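Periplasmic binding protein (Veillonella parvula, PDB 4OVK) probably captures a solute outside the cell membrane and delivers it to an ABC transporter, as other periplasmic binding proteins do. Local coordinates at residues P244-Y248 with Q249-E253. Sequence-based numbering, arbitrary orientation.
Sequences PDDIY and QDKLE
Asp246 and Lys251 close the C-terminal end of the short helix 244-248 through both backbone and side chains. The backbone forms a Schellman motif: Lys251 N donates to Asp246 O at 2.9 Å, nearly straight and in the carbonyl plane, while Asp250 N reaches Ile247 O at 3.1 Å from above its carbonyl plane. Asp250, the C' residue, has the positive phi (43°) that turns the chain off the helix. One residue earlier, Gln249 N still bonds Asp245 O in helical fashion, 3.0 Å away.

Among the charged groups, the extended chain of Lys251 passes obliquely across the Asp246 side chain, its CD 3.4 Å from OD1, and brings NZ to that same OD1 at 3.2 Å in a salt bridge. With CG of Asp246 anti to its carbonyl carbon (chi1 -60°), the other oxygen, OD2, takes the N-H of Arg243, so each carboxylate oxygen has a partner of its own. An alanine here would probably leave the Lys251 ammonium without its mate and Arg243 N without this acceptor.

A water bridges Ile247 O and Asp250 OD2, the second link weak, and shares its protons with other acceptors; Asp250 OD1 accepts from Trp257 N.

Apolar contact is limited to Ile247 CD1 against Leu252 CD1 at 3.7 Å. Ile247 and Tyr248 also pack on Val263 of helix 261-264, Tyr248 OH bonds Val268 N at the start of edge strand 268-270, and Pro244 rests on helix 333-336.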
loop_
_atom_site.group_PDB
_atom_site.type_symbol
_atom_site.label_atom_id
_atom_site.label_comp_id
_atom_site.label_asym_id
_atom_site.label_seq_id
_atom_site.Cartn_x
_atom_site.Cartn_y
_atom_site.Cartn_z
ATOM N N PRO A 244 -5.930 17.686 -7.161
ATOM C CA PRO A 244 -5.428 19.035 -6.867
ATOM C C PRO A 244 -6.302 20.210 -7.355
ATOM O O PRO A 244 -6.467 21.192 -6.633
ATOM C CB PRO A 244 -4.063 19.045 -7.555
ATOM C CG PRO A 244 -3.633 17.608 -7.529
ATOM C CD PRO A 244 -4.902 16.859 -7.817
ATOM N N ASP A 245 -6.848 20.118 -8.559
ATOM C CA ASP A 245 -7.694 21.191 -9.075
ATOM C C ASP A 245 -8.962 21.418 -8.228
ATOM O O ASP A 245 -9.515 22.520 -8.238
ATOM C CB ASP A 245 -8.033 20.964 -10.557
ATOM C CG ASP A 245 -6.885 21.345 -11.497
ATOM O OD1 ASP A 245 -5.882 21.950 -11.048
ATOM O OD2 ASP A 245 -6.988 21.040 -12.707
ATOM N N ASP A 246 -9.396 20.409 -7.467
ATOM C CA ASP A 246 -10.520 20.593 -6.514
ATOM C C ASP A 246 -10.185 21.588 -5.395
ATOM O O ASP A 246 -11.048 22.346 -4.925
ATOM C CB ASP A 246 -10.921 19.253 -5.890
ATOM C CG ASP A 246 -11.371 18.224 -6.935
ATOM O OD1 ASP A 246 -11.867 18.641 -8.019
ATOM O OD2 ASP A 246 -11.225 17.000 -6.675
ATOM N N ILE A 247 -8.926 21.574 -4.977
ATOM C CA ILE A 247 -8.421 22.506 -3.978
ATOM C C ILE A 247 -8.117 23.862 -4.635
ATOM O O ILE A 247 -8.535 24.900 -4.138
ATOM C CB ILE A 247 -7.135 21.959 -3.309
ATOM C CG1 ILE A 247 -7.391 20.662 -2.526
ATOM C CG2 ILE A 247 -6.491 23.011 -2.416
ATOM C CD1 ILE A 247 -8.314 20.772 -1.336
ATOM N N TYR A 248 -7.385 23.849 -5.750
ATOM C CA TYR A 248 -7.010 25.098 -6.430
ATOM C C TYR A 248 -8.221 25.950 -6.829
ATOM O O TYR A 248 -8.174 27.181 -6.757
ATOM C CB TYR A 248 -6.163 24.805 -7.684
ATOM C CG TYR A 248 -4.814 24.155 -7.417
ATOM C CD1 TYR A 248 -4.015 24.553 -6.345
ATOM C CD2 TYR A 248 -4.325 23.160 -8.257
ATOM C CE1 TYR A 248 -2.784 23.959 -6.112
ATOM C CE2 TYR A 248 -3.091 22.560 -8.035
ATOM C CZ TYR A 248 -2.325 22.959 -6.963
ATOM O OH TYR A 248 -1.090 22.393 -6.753
ATOM N N GLN A 249 -9.304 25.294 -7.250
ATOM C CA GLN A 249 -10.517 25.995 -7.676
ATOM C C GLN A 249 -11.614 26.051 -6.601
ATOM O O GLN A 249 -12.760 26.396 -6.899
ATOM C CB GLN A 249 -11.060 25.354 -8.944
ATOM C CG GLN A 249 -10.071 25.323 -10.100
ATOM C CD GLN A 249 -10.749 25.018 -11.427
ATOM O OE1 GLN A 249 -11.882 25.446 -11.677
ATOM N NE2 GLN A 249 -10.060 24.278 -12.285
ATOM N N ASP A 250 -11.258 25.724 -5.360
ATOM C CA ASP A 250 -12.180 25.770 -4.213
ATOM C C ASP A 250 -13.544 25.190 -4.558
ATOM O O ASP A 250 -14.570 25.862 -4.490
ATOM C CB ASP A 250 -12.301 27.200 -3.645
ATOM C CG ASP A 250 -11.199 27.528 -2.642
ATOM O OD1 ASP A 250 -11.003 26.755 -1.663
ATOM O OD2 ASP A 250 -10.534 28.568 -2.829
ATOM N N LYS A 251 -13.529 23.923 -4.947
ATOM C CA LYS A 251 -14.747 23.197 -5.255
ATOM C C LYS A 251 -15.400 22.584 -4.028
ATOM O O LYS A 251 -16.498 22.044 -4.136
ATOM C CB LYS A 251 -14.446 22.101 -6.260
ATOM C CG LYS A 251 -13.821 22.605 -7.551
ATOM C CD LYS A 251 -13.678 21.455 -8.534
ATOM C CE LYS A 251 -12.722 21.778 -9.662
ATOM N NZ LYS A 251 -12.437 20.587 -10.504
ATOM N N LEU A 252 -14.749 22.669 -2.870
ATOM C CA LEU A 252 -15.212 21.951 -1.676
ATOM C C LEU A 252 -16.023 22.857 -0.744
ATOM O O LEU A 252 -15.503 23.859 -0.222
ATOM C CB LEU A 252 -14.028 21.339 -0.936
ATOM C CG LEU A 252 -13.111 20.476 -1.804
ATOM C CD1 LEU A 252 -11.933 19.952 -0.994
ATOM C CD2 LEU A 252 -13.892 19.344 -2.462
ATOM N N GLU A 253 -17.294 22.497 -0.546
ATOM C CA GLU A 253 -18.227 23.294 0.265
ATOM C C GLU A 253 -17.751 23.475 1.694
ATOM O O GLU A 253 -17.302 22.519 2.324
ATOM C CB GLU A 253 -19.623 22.655 0.296
ATOM C CG GLU A 253 -20.623 23.296 -0.649
ATOM C CD GLU A 253 -21.990 22.657 -0.550
ATOM O OE1 GLU A 253 -22.801 23.091 0.297
ATOM O OE2 GLU A 253 -22.243 21.720 -1.323
HETATM O O HOH W 1 -7.930 27.569 -3.351
#